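Local coordinates for protein GCN5-related N-acetyltransferase (Anabaena variabilis, PDB 2OZG) that binds coenzyme A and, as a GNAT-family acetyltransferase, probably transfers acetyl groups to amines, possibly those of aminoglycosides, at residues A[298-303]-A[383-388]; A[70-75]-A[284-289]; A[227-232]-A[257-262]; A[200-205]-A[218-223]. One frame throughout, in Å; residues are numbered along the deposited sequence.

Interaction 2 opens first along the chain, joining segments far apart in sequence, one in each GNAT range; interactions 4 and then 3 lie inside the loop it closes, and interaction 1, in the sterol carrier protein range, follows. The centres of interactions 3 and 4 lie about 9 Å apart. Strands 211-222 and 227-236 are neighbours in a sheet, so the hairpin of interaction 4 continues directly into the parallel strands of interaction 3, whose centre is about 25 Å from that of interaction 2. Interaction 1 touches interaction 2, with centres about 12 Å apart, through packing and a probable hydrogen bond from Gly-301 N to Trp-72 O. Together they run from the second GNAT region to the C-terminal domain.

Interaction 1 of 4, residues A[298-303]-A[383-388]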
# COMPACT_ATOMS: atom_id res chain seq x y z
N GLU A 298 1.63 -3.92 -51.24
CA GLU A 298 0.60 -3.64 -52.23
C GLU A 298 -0.80 -3.60 -51.65
O GLU A 298 -1.68 -2.95 -52.20
CB GLU A 298 0.67 -4.65 -53.40
CG GLU A 298 1.97 -4.52 -54.20
CD GLU A 298 1.99 -5.36 -55.43
OE1 GLU A 298 1.26 -6.38 -55.42
OE2 GLU A 298 2.75 -4.98 -56.38
N ALA A 299 -1.01 -4.23 -50.51
CA ALA A 299 -2.34 -4.23 -49.91
C ALA A 299 -2.65 -3.02 -49.06
O ALA A 299 -3.81 -2.68 -48.86
CB ALA A 299 -2.52 -5.49 -49.10
N ARG A 300 -1.60 -2.34 -48.59
CA ARG A 300 -1.73 -1.18 -47.69
C ARG A 300 -2.17 0.07 -48.43
O ARG A 300 -1.90 0.19 -49.62
CB ARG A 300 -0.31 -0.88 -47.16
CG ARG A 300 -0.20 0.03 -45.97
CD ARG A 300 1.23 0.38 -45.81
NE ARG A 300 1.55 1.16 -44.62
CZ ARG A 300 1.43 2.47 -44.50
NH1 ARG A 300 0.88 3.18 -45.47
NH2 ARG A 300 1.82 3.06 -43.39
N GLY A 301 -2.87 0.98 -47.74
CA GLY A 301 -3.15 2.30 -48.28
C GLY A 301 -1.97 3.23 -48.03
O GLY A 301 -1.24 3.06 -47.04
N TYR A 302 -1.82 4.25 -48.89
CA TYR A 302 -0.76 5.23 -48.77
C TYR A 302 -1.36 6.62 -48.78
O TYR A 302 -2.45 6.83 -49.34
CB TYR A 302 0.25 5.05 -49.90
CG TYR A 302 0.99 3.74 -49.76
CD1 TYR A 302 2.07 3.64 -48.93
CD2 TYR A 302 0.49 2.56 -50.33
CE1 TYR A 302 2.71 2.43 -48.73
CE2 TYR A 302 1.11 1.35 -50.11
CZ TYR A 302 2.23 1.29 -49.33
OH TYR A 302 2.89 0.12 -49.09
N PRO A 303 -0.65 7.59 -48.20
CA PRO A 303 -1.24 8.92 -48.21
C PRO A 303 -1.36 9.49 -49.60
O PRO A 303 -0.50 9.26 -50.44
CB PRO A 303 -0.24 9.77 -47.40
CG PRO A 303 0.65 8.83 -46.71
CD PRO A 303 0.67 7.59 -47.57
N GLN A 383 7.67 10.14 -46.26
CA GLN A 383 6.47 10.57 -46.97
C GLN A 383 5.51 9.39 -47.17
O GLN A 383 4.29 9.51 -46.93
CB GLN A 383 6.87 11.14 -48.34
CG GLN A 383 7.68 12.45 -48.25
CD GLN A 383 8.27 12.87 -49.58
OE1 GLN A 383 8.42 12.04 -50.48
NE2 GLN A 383 8.64 14.15 -49.70
N ILE A 384 6.06 8.25 -47.59
CA ILE A 384 5.26 7.02 -47.86
C ILE A 384 4.55 6.46 -46.64
O ILE A 384 3.35 6.09 -46.70
CB ILE A 384 6.16 5.92 -48.49
CG1 ILE A 384 6.61 6.35 -49.88
CG2 ILE A 384 5.46 4.56 -48.63
CD1 ILE A 384 7.71 5.49 -50.49
N PHE A 385 5.29 6.34 -45.53
CA PHE A 385 4.75 5.60 -44.37
C PHE A 385 4.16 6.44 -43.26
O PHE A 385 3.76 5.90 -42.25
CB PHE A 385 5.82 4.65 -43.79
CG PHE A 385 6.21 3.55 -44.75
CD1 PHE A 385 5.35 2.45 -44.95
CD2 PHE A 385 7.41 3.59 -45.44
CE1 PHE A 385 5.67 1.46 -45.87
CE2 PHE A 385 7.76 2.59 -46.39
CZ PHE A 385 6.88 1.53 -46.58
N ALA A 386 4.06 7.74 -43.47
CA ALA A 386 3.54 8.69 -42.46
C ALA A 386 2.10 8.34 -42.19
O ALA A 386 1.38 7.93 -43.09
CB ALA A 386 3.64 10.11 -42.98
N GLY A 387 1.67 8.50 -40.94
CA GLY A 387 0.33 8.16 -40.59
C GLY A 387 0.08 8.28 -39.10
O GLY A 387 0.99 8.49 -38.32
N GLU A 388 -1.17 8.17 -38.72
CA GLU A 388 -1.56 8.24 -37.34
C GLU A 388 -0.90 7.04 -36.62
O GLU A 388 -0.75 5.96 -37.21
CB GLU A 388 -3.09 8.25 -37.20
CG GLU A 388 -3.78 9.51 -37.81
CD GLU A 388 -5.29 9.61 -37.52
OE1 GLU A 388 -5.78 8.71 -36.80
OE2 GLU A 388 -5.96 10.58 -37.98
O HOH W 1 1.52 5.79 -44.77
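In the sterol carrier protein domain, Tyr-302 and Pro-303, just beyond helix 293-299, pack against Ile-384 of helix 375-385 and its neighbour Phe-385. The CG2 methyl of Ile-384 touches both rings: it lies 3.5 Å from Tyr-302 CE1 and 3.7 Å above the plane of the Phe-385 ring, over its centre. Phe-385 CE1 in turn meets the edge of the Tyr-302 ring. Pro-303 CD closes against Ile-384 O at 3.2 Å. Strand 324-331 covers this apolar group, with Val-330 and Leu-328 touching the side chains, so the contact packs two helix-end regions onto the domain's sheet. Arg-300 supplies the polar half. With CG anti to the backbone N (chi1 -166°) and the chain extended to NE, its guanidinium crosses Phe-385, whose CD1 sits over one face, toward the rim, with the planes 87° apart. NH1 donates to water 1 (2.8 Å), which itself donates to Ile-384 O (2.7 Å) and Ala-386 O (2.7 Å). An alanine in place of Arg-300 would probably leave this water without its donor and strip Tyr-356 O of its bond from NH2. Tyr-356 also forms a cation-pi pair with the same guanidinium.

Interaction 2 of 4, residues A[70-75]-A[284-289]; sequences QWWGGQ and DRWMLR
Trp-286 and Trp-72 reach toward each other and meet tip to tip, with Trp-286 CH2 3.6 Å from Trp-72 CH2. The approach is not a stack: the tip of Trp-72 comes in at the edge of the Trp-286 indole, near its plane, whereas Trp-286 arrives obliquely on the Trp-72 ring. A first torsion that sets CG between the backbone N and the carbonyl carbon (chi1 38°) starts the Trp-286 side chain in this direction. Gln-70, its CG anti to the backbone N and the chain extended, also ends at the Trp-286 tip, its NE2 lying 3.4 Å from Trp-286 CH2. The strands carrying these residues are not paired. Their axes stay 12.6 Å apart and cross at 83°, and the gap is bridged by side chains alone; strand 115-118 contributes Ile-115 and Val-117 beside them. Strand 70-72 runs into a type I' beta turn, with Gly-73 and Gly-74 at its corners, Gln-75 N donating to Trp-72 O and Trp-72 N to Gln-75 O (3.0 Å) to close the hairpin. The buried amide of Gln-70 is held at both ends. Trp-72 NE1 donates to Gln-70 OE1 (2.8 Å) from above the carbonyl plane, 55° out of it, while NE2 donates a hydrogen to Gly-180 O. Leu-288 completes the contact: its CD1 lies 3.9 Å from Trp-72 CZ2 as the two side chains slide past each other in opposite directions. Ala-353 and Thr-357 of helix 349-357 pack on Leu-288, and Tyr-356 meets Trp-72 edge-to-face.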
# COMPACT_ATOMS: atom_id res chain seq x y z
N GLN A 70 -6.67 -6.41 -41.11
CA GLN A 70 -6.20 -5.26 -40.35
C GLN A 70 -6.24 -4.04 -41.27
O GLN A 70 -5.82 -4.13 -42.43
CB GLN A 70 -4.76 -5.48 -39.85
CG GLN A 70 -4.43 -4.61 -38.69
CD GLN A 70 -3.20 -4.98 -37.98
OE1 GLN A 70 -2.28 -5.57 -38.56
NE2 GLN A 70 -3.08 -4.51 -36.71
N TRP A 71 -6.72 -2.92 -40.75
CA TRP A 71 -6.83 -1.70 -41.55
C TRP A 71 -5.55 -0.82 -41.52
O TRP A 71 -5.24 -0.25 -40.49
CB TRP A 71 -8.06 -0.92 -41.11
CG TRP A 71 -9.35 -1.67 -41.32
CD1 TRP A 71 -9.99 -2.44 -40.39
CD2 TRP A 71 -10.16 -1.72 -42.51
NE1 TRP A 71 -11.12 -2.97 -40.91
CE2 TRP A 71 -11.26 -2.56 -42.21
CE3 TRP A 71 -10.09 -1.14 -43.77
CZ2 TRP A 71 -12.29 -2.81 -43.14
CZ3 TRP A 71 -11.07 -1.43 -44.69
CH2 TRP A 71 -12.16 -2.24 -44.38
N TRP A 72 -4.83 -0.73 -42.65
CA TRP A 72 -3.60 0.07 -42.76
C TRP A 72 -3.81 1.06 -43.90
O TRP A 72 -4.08 0.66 -45.04
CB TRP A 72 -2.37 -0.83 -43.05
CG TRP A 72 -2.04 -1.83 -41.93
CD1 TRP A 72 -2.30 -3.20 -41.89
CD2 TRP A 72 -1.52 -1.48 -40.65
NE1 TRP A 72 -1.86 -3.71 -40.67
CE2 TRP A 72 -1.40 -2.67 -39.90
CE3 TRP A 72 -1.07 -0.26 -40.09
CZ2 TRP A 72 -0.89 -2.66 -38.61
CZ3 TRP A 72 -0.61 -0.25 -38.83
CH2 TRP A 72 -0.51 -1.43 -38.09
N GLY A 73 -3.67 2.34 -43.58
CA GLY A 73 -3.88 3.42 -44.50
C GLY A 73 -5.27 3.33 -45.13
O GLY A 73 -5.45 3.69 -46.27
N GLY A 74 -6.22 2.78 -44.39
CA GLY A 74 -7.59 2.69 -44.82
C GLY A 74 -7.94 1.58 -45.76
O GLY A 74 -9.04 1.59 -46.31
N GLN A 75 -7.03 0.63 -45.95
CA GLN A 75 -7.26 -0.54 -46.78
C GLN A 75 -7.19 -1.75 -45.88
O GLN A 75 -6.40 -1.79 -44.94
CB GLN A 75 -6.17 -0.64 -47.83
CG GLN A 75 -6.16 0.52 -48.84
CD GLN A 75 -7.43 0.60 -49.66
OE1 GLN A 75 -7.92 -0.40 -50.20
NE2 GLN A 75 -7.98 1.79 -49.74
N ASP A 284 0.69 -1.75 -23.90
CA ASP A 284 1.35 -2.88 -24.50
C ASP A 284 1.64 -2.57 -25.96
O ASP A 284 0.89 -1.82 -26.60
CB ASP A 284 0.43 -4.10 -24.46
CG ASP A 284 0.29 -4.68 -23.08
OD1 ASP A 284 1.15 -5.49 -22.70
OD2 ASP A 284 -0.69 -4.34 -22.37
N ARG A 285 2.75 -3.07 -26.46
CA ARG A 285 2.97 -3.04 -27.88
C ARG A 285 2.78 -4.43 -28.43
O ARG A 285 3.37 -5.37 -28.00
CB ARG A 285 4.34 -2.50 -28.26
CG ARG A 285 4.49 -1.05 -27.90
CD ARG A 285 5.90 -0.55 -28.15
NE ARG A 285 5.99 0.82 -27.70
CZ ARG A 285 7.12 1.49 -27.53
NH1 ARG A 285 8.28 0.92 -27.83
NH2 ARG A 285 7.08 2.72 -27.03
N TRP A 286 1.91 -4.52 -29.43
CA TRP A 286 1.77 -5.70 -30.19
C TRP A 286 2.80 -5.73 -31.31
O TRP A 286 3.38 -4.68 -31.71
CB TRP A 286 0.35 -5.89 -30.71
CG TRP A 286 -0.38 -4.68 -31.14
CD1 TRP A 286 -1.18 -3.89 -30.35
CD2 TRP A 286 -0.45 -4.14 -32.45
NE1 TRP A 286 -1.71 -2.87 -31.11
CE2 TRP A 286 -1.34 -3.04 -32.40
CE3 TRP A 286 0.15 -4.47 -33.68
CZ2 TRP A 286 -1.66 -2.28 -33.53
CZ3 TRP A 286 -0.18 -3.74 -34.79
CH2 TRP A 286 -1.08 -2.64 -34.70
N MSE A 287 3.00 -6.92 -31.86
CA MSE A 287 4.00 -7.12 -32.85
C MSE A 287 3.42 -7.56 -34.12
O MSE A 287 2.37 -8.20 -34.16
CB MSE A 287 4.94 -8.17 -32.33
CG MSE A 287 5.78 -7.76 -31.14
SE MSE A 287 7.12 -9.14 -30.67
CE MSE A 287 8.73 -7.99 -30.43
N LEU A 288 4.16 -7.30 -35.19
CA LEU A 288 3.75 -7.66 -36.56
C LEU A 288 4.88 -8.36 -37.31
O LEU A 288 6.05 -8.01 -37.16
CB LEU A 288 3.36 -6.37 -37.32
CG LEU A 288 2.77 -6.57 -38.74
CD1 LEU A 288 1.53 -5.74 -39.05
CD2 LEU A 288 3.86 -6.35 -39.82
N ARG A 289 4.52 -9.35 -38.12
CA ARG A 289 5.44 -10.01 -38.97
C ARG A 289 5.03 -9.72 -40.41
O ARG A 289 3.86 -9.93 -40.79
CB ARG A 289 5.42 -11.53 -38.71
CG ARG A 289 6.84 -12.22 -38.85
CD ARG A 289 7.41 -12.31 -40.24
NE ARG A 289 8.69 -13.01 -40.19
CZ ARG A 289 9.46 -13.25 -41.24
NH1 ARG A 289 9.10 -12.83 -42.45
NH2 ARG A 289 10.62 -13.85 -41.07

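Interaction 3 of 4, residues A[227-232]-A[257-262]; sequences SILRIR and DKVTWK
Ser-227 and Asp-257 tie the starts of the two segments together with polar bonds. Ser-227 N donates to Asp-257 OD2 (2.8 Å) at a nearly straight 169°, reaching the carboxylate on its anti side but well out of its plane, and Asp-257 N donates back to Ser-227 OG (2.9 Å). That hydroxyl sits between the backbone N and the carbonyl carbon (chi1 63°) and is also bonded to Gln-255 O. An alanine at Ser-227 would probably cost Asp-257 N its bond to the hydroxyl and leave Gln-255 O without this partner. Backbone bonds then run on in parallel register. Lys-258 N donates to Ser-227 O, Leu-229 N to Lys-258 O (3.0 Å), Thr-260 N to Leu-229 O, and Ile-231 N to Thr-260 O (2.8 Å). The strands belong to the beta-alpha-beta unit of strand 227-236, helix 239-250 and strand 258-263. Past Ile-231 direct pairing stops: Ile-231 O and Lys-262 N are 4.2 Å apart, and water 3 joins them, donating to the first and accepting from the second. This parting is consistent with the splay of two parallel strands known in GNAT folds. Among apolar contacts, Val-259 CG1 meets Ile-231 CD1 at 3.8 Å, near Leu-229. On the face bearing Ile-228 and Thr-260, Ile-228 CD1 approaches Thr-260 CG2 (3.9 Å) and also lies over one face of the Arg-230 guanidinium, toward its rim. Water links Arg-230 NH1 to Thr-260 OG1, while Arg-230 NE faces Glu-221, modelled too close for the details of that salt bridge to be trusted.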
# COMPACT_ATOMS: atom_id res chain seq x y z
N SER A 227 -15.48 0.94 -6.85
CA SER A 227 -16.24 0.50 -8.00
C SER A 227 -15.62 0.95 -9.31
O SER A 227 -15.01 2.00 -9.44
CB SER A 227 -17.69 0.94 -7.91
OG SER A 227 -17.75 2.34 -7.91
N ILE A 228 -15.78 0.11 -10.30
CA ILE A 228 -15.16 0.38 -11.59
C ILE A 228 -16.06 -0.04 -12.73
O ILE A 228 -16.76 -1.05 -12.67
CB ILE A 228 -13.83 -0.37 -11.65
CG1 ILE A 228 -13.08 -0.06 -12.91
CG2 ILE A 228 -14.04 -1.91 -11.58
CD1 ILE A 228 -11.55 -0.34 -12.75
N LEU A 229 -16.05 0.80 -13.76
CA LEU A 229 -16.78 0.53 -14.95
C LEU A 229 -15.72 0.33 -15.99
O LEU A 229 -14.90 1.24 -16.25
CB LEU A 229 -17.71 1.70 -15.26
CG LEU A 229 -18.61 1.55 -16.48
CD1 LEU A 229 -19.89 2.39 -16.31
CD2 LEU A 229 -17.95 1.84 -17.79
N ARG A 230 -15.70 -0.84 -16.58
CA ARG A 230 -14.63 -1.15 -17.57
C ARG A 230 -15.23 -1.15 -18.97
O ARG A 230 -16.02 -2.04 -19.31
CB ARG A 230 -14.01 -2.51 -17.27
CG ARG A 230 -13.53 -2.70 -15.82
CD ARG A 230 -12.89 -4.09 -15.65
NE ARG A 230 -12.53 -4.38 -14.26
CZ ARG A 230 -11.34 -4.08 -13.72
NH1 ARG A 230 -10.44 -3.41 -14.40
NH2 ARG A 230 -11.08 -4.38 -12.45
N ILE A 231 -14.87 -0.15 -19.79
CA ILE A 231 -15.34 -0.07 -21.15
C ILE A 231 -14.48 -1.00 -22.00
O ILE A 231 -13.29 -0.77 -22.17
CB ILE A 231 -15.29 1.37 -21.68
CG1 ILE A 231 -16.24 2.29 -20.87
CG2 ILE A 231 -15.68 1.41 -23.14
CD1 ILE A 231 -16.10 3.79 -21.17
N ARG A 232 -15.07 -2.04 -22.59
CA ARG A 232 -14.27 -2.98 -23.41
C ARG A 232 -14.27 -2.65 -24.87
O ARG A 232 -13.36 -3.07 -25.57
CB ARG A 232 -14.69 -4.42 -23.20
CG ARG A 232 -16.15 -4.66 -23.31
CD ARG A 232 -16.56 -6.14 -23.07
NE ARG A 232 -16.24 -6.64 -21.74
CZ ARG A 232 -16.41 -7.92 -21.38
NH1 ARG A 232 -16.89 -8.81 -22.25
NH2 ARG A 232 -16.12 -8.32 -20.18
N ASP A 257 -16.70 4.81 -9.00
CA ASP A 257 -15.52 5.61 -8.65
C ASP A 257 -14.55 5.87 -9.82
O ASP A 257 -14.04 6.97 -9.98
CB ASP A 257 -14.72 4.87 -7.58
CG ASP A 257 -15.52 4.63 -6.30
OD1 ASP A 257 -16.24 5.56 -5.90
OD2 ASP A 257 -15.45 3.51 -5.75
N LYS A 258 -14.30 4.85 -10.63
CA LYS A 258 -13.31 4.93 -11.71
C LYS A 258 -13.81 4.29 -12.98
O LYS A 258 -14.52 3.28 -12.92
CB LYS A 258 -12.09 4.15 -11.19
CG LYS A 258 -10.92 4.09 -12.02
CD LYS A 258 -9.72 3.43 -11.28
CE LYS A 258 -9.08 4.38 -10.26
NZ LYS A 258 -7.76 3.85 -9.79
N VAL A 259 -13.44 4.87 -14.13
CA VAL A 259 -13.77 4.33 -15.42
C VAL A 259 -12.48 4.05 -16.18
O VAL A 259 -11.51 4.87 -16.13
CB VAL A 259 -14.60 5.29 -16.30
CG1 VAL A 259 -14.82 4.69 -17.69
CG2 VAL A 259 -15.94 5.62 -15.65
N THR A 260 -12.44 2.90 -16.86
CA THR A 260 -11.33 2.59 -17.77
C THR A 260 -11.83 2.36 -19.18
O THR A 260 -12.98 1.93 -19.41
CB THR A 260 -10.57 1.30 -17.36
OG1 THR A 260 -11.44 0.16 -17.52
CG2 THR A 260 -10.11 1.35 -15.94
N TRP A 261 -10.99 2.71 -20.14
CA TRP A 261 -11.25 2.43 -21.54
C TRP A 261 -9.94 2.21 -22.27
O TRP A 261 -8.87 2.72 -21.84
CB TRP A 261 -12.06 3.56 -22.20
CG TRP A 261 -11.32 4.81 -22.50
CD1 TRP A 261 -10.96 5.23 -23.73
CD2 TRP A 261 -10.86 5.86 -21.58
NE1 TRP A 261 -10.31 6.44 -23.65
CE2 TRP A 261 -10.20 6.82 -22.35
CE3 TRP A 261 -10.92 6.04 -20.19
CZ2 TRP A 261 -9.66 8.00 -21.79
CZ3 TRP A 261 -10.36 7.16 -19.65
CH2 TRP A 261 -9.74 8.12 -20.43
N LYS A 262 -10.03 1.60 -23.44
CA LYS A 262 -8.84 1.39 -24.29
C LYS A 262 -8.85 2.39 -25.43
O LYS A 262 -9.86 2.65 -26.03
CB LYS A 262 -8.78 -0.04 -24.81
CG LYS A 262 -8.62 -1.02 -23.64
CD LYS A 262 -8.51 -2.48 -24.11
CE LYS A 262 -7.21 -2.75 -24.82
NZ LYS A 262 -7.22 -4.19 -25.19
O HOH W 2 -10.10 -2.23 -17.16
O HOH W 3 -12.23 0.03 -24.37
O HOH W 4 -11.20 -0.69 -20.05

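Interaction 4 of 4, residues A[200-205]-A[218-223]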
# COMPACT_ATOMS: atom_id res chain seq x y z
N THR A 200 -22.79 -8.62 -15.65
CA THR A 200 -23.72 -8.25 -16.66
C THR A 200 -22.96 -7.41 -17.67
O THR A 200 -22.07 -6.62 -17.32
CB THR A 200 -24.91 -7.45 -16.06
OG1 THR A 200 -25.53 -8.23 -15.04
CG2 THR A 200 -25.94 -7.09 -17.14
N LEU A 201 -23.30 -7.64 -18.93
CA LEU A 201 -22.71 -6.95 -20.03
C LEU A 201 -23.68 -5.86 -20.42
O LEU A 201 -24.88 -6.10 -20.62
CB LEU A 201 -22.52 -7.90 -21.20
CG LEU A 201 -21.74 -7.35 -22.38
CD1 LEU A 201 -20.28 -7.03 -22.01
CD2 LEU A 201 -21.78 -8.33 -23.51
N TYR A 202 -23.18 -4.64 -20.51
CA TYR A 202 -24.02 -3.51 -20.90
C TYR A 202 -23.53 -3.04 -22.28
O TYR A 202 -22.31 -2.95 -22.55
CB TYR A 202 -23.91 -2.41 -19.83
CG TYR A 202 -24.40 -2.85 -18.49
CD1 TYR A 202 -25.78 -2.87 -18.21
CD2 TYR A 202 -23.54 -3.29 -17.52
CE1 TYR A 202 -26.25 -3.31 -17.01
CE2 TYR A 202 -24.01 -3.76 -16.28
CZ TYR A 202 -25.36 -3.74 -16.03
OH TYR A 202 -25.84 -4.18 -14.83
N SER A 203 -24.47 -2.74 -23.13
CA SER A 203 -24.23 -2.28 -24.51
C SER A 203 -25.25 -1.19 -24.84
O SER A 203 -26.46 -1.38 -24.65
CB SER A 203 -24.50 -3.44 -25.46
OG SER A 203 -23.58 -4.45 -25.28
N TYR A 204 -24.78 -0.06 -25.33
CA TYR A 204 -25.63 1.06 -25.67
C TYR A 204 -25.20 1.56 -27.03
O TYR A 204 -24.01 1.55 -27.33
CB TYR A 204 -25.39 2.21 -24.66
CG TYR A 204 -26.04 1.97 -23.31
CD1 TYR A 204 -25.48 1.09 -22.39
CD2 TYR A 204 -27.19 2.66 -22.95
CE1 TYR A 204 -26.05 0.88 -21.20
CE2 TYR A 204 -27.80 2.44 -21.72
CZ TYR A 204 -27.25 1.54 -20.87
OH TYR A 204 -27.83 1.36 -19.65
N LEU A 205 -26.15 2.03 -27.80
CA LEU A 205 -25.91 2.75 -29.04
C LEU A 205 -26.00 4.22 -28.67
O LEU A 205 -26.81 4.60 -27.80
CB LEU A 205 -26.97 2.50 -30.10
CG LEU A 205 -27.07 1.07 -30.66
CD1 LEU A 205 -28.22 0.95 -31.71
CD2 LEU A 205 -25.73 0.51 -31.21
N PHE A 218 -19.65 -2.29 -21.98
CA PHE A 218 -18.98 -2.25 -20.72
C PHE A 218 -19.49 -3.21 -19.69
O PHE A 218 -20.57 -3.83 -19.82
CB PHE A 218 -18.97 -0.79 -20.24
CG PHE A 218 -20.34 -0.27 -19.77
CD1 PHE A 218 -20.75 -0.48 -18.46
CD2 PHE A 218 -21.19 0.42 -20.62
CE1 PHE A 218 -22.00 -0.06 -18.01
CE2 PHE A 218 -22.42 0.90 -20.15
CZ PHE A 218 -22.80 0.65 -18.83
N THR A 219 -18.68 -3.37 -18.65
CA THR A 219 -19.04 -4.15 -17.47
C THR A 219 -18.79 -3.25 -16.25
O THR A 219 -18.14 -2.20 -16.36
CB THR A 219 -18.20 -5.45 -17.30
OG1 THR A 219 -16.81 -5.13 -17.25
CG2 THR A 219 -18.45 -6.45 -18.41
N GLN A 220 -19.35 -3.62 -15.12
CA GLN A 220 -19.15 -2.85 -13.91
C GLN A 220 -18.85 -3.88 -12.86
O GLN A 220 -19.39 -4.97 -12.91
CB GLN A 220 -20.45 -2.18 -13.47
CG GLN A 220 -21.20 -1.40 -14.49
CD GLN A 220 -22.39 -0.74 -13.85
OE1 GLN A 220 -23.26 -1.41 -13.24
NE2 GLN A 220 -22.41 0.57 -13.92
N GLU A 221 -18.12 -3.47 -11.83
CA GLU A 221 -17.86 -4.36 -10.71
C GLU A 221 -17.45 -3.55 -9.52
O GLU A 221 -17.03 -2.42 -9.67
CB GLU A 221 -16.75 -5.38 -11.04
CG GLU A 221 -15.49 -4.76 -11.59
CD GLU A 221 -14.41 -5.79 -11.94
OE1 GLU A 221 -14.10 -6.61 -11.05
OE2 GLU A 221 -13.89 -5.77 -13.09
N ARG A 222 -17.56 -4.17 -8.35
CA ARG A 222 -17.08 -3.60 -7.10
C ARG A 222 -15.87 -4.40 -6.68
O ARG A 222 -15.93 -5.63 -6.65
CB ARG A 222 -18.11 -3.72 -6.00
CG ARG A 222 -19.29 -2.86 -6.27
CD ARG A 222 -20.19 -2.75 -5.02
NE ARG A 222 -21.29 -1.84 -5.33
CZ ARG A 222 -21.19 -0.52 -5.34
NH1 ARG A 222 -20.06 0.10 -5.02
NH2 ARG A 222 -22.24 0.21 -5.68
N THR A 223 -14.78 -3.71 -6.37
CA THR A 223 -13.53 -4.36 -5.95
C THR A 223 -13.21 -3.94 -4.52
O THR A 223 -14.07 -3.37 -3.83
CB THR A 223 -12.38 -3.95 -6.90
OG1 THR A 223 -11.96 -2.61 -6.61
CG2 THR A 223 -12.84 -4.08 -8.37
O HOH W 5 -21.18 -5.73 -15.26
O HOH W 6 -23.75 -4.36 -12.86
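Tyr-202 and Phe-218 form the tight part of this contact, an antiparallel hydrogen-bonded pair. Tyr-202 N to Phe-218 O and Phe-218 N to Tyr-202 O are both 2.8 Å long. Tyr-202 CB lies over the Phe-218 face in a CH-pi contact, 3.5 Å from the ring centroid and 17° off its normal. Phe-218 CG stands between its backbone N and carbonyl carbon (chi1 72°), which starts the ring toward that CB. The two rings are near parallel (22°) yet slid apart, with centroids 5.2 Å from each other, so CB rather than the phenol ring makes the face contact. Tyr-204 adds a rim-to-rim approach, its CE1 reaching Phe-218 CE2 at 3.8 Å, and completes an aromatic cluster; Gln-29 and Glu-90 of the third subunit bond its hydroxyl. The other end is looser and bridged by water, with Gln-29 and Val-32 of the third subunit nearby. Gln-220 N donates to water 5 (2.8 Å) beside Thr-200 O, and water 6 links Tyr-202 OH (2.9 Å) with Gln-220 OE1. Direct side-chain contact there is slight, Gln-220 OE1 staying 3.9 Å from Tyr-202 CE2; its NE2 is bonded to Gln-255. The contact joins the two strands of a beta hairpin. Strand 227-236 pairs with the far edge of strand 211-222 and sets Leu-229 on Phe-218, strand 156-158 flanks strand 202-206, and helix 239-250 brings Phe-248 to Tyr-204.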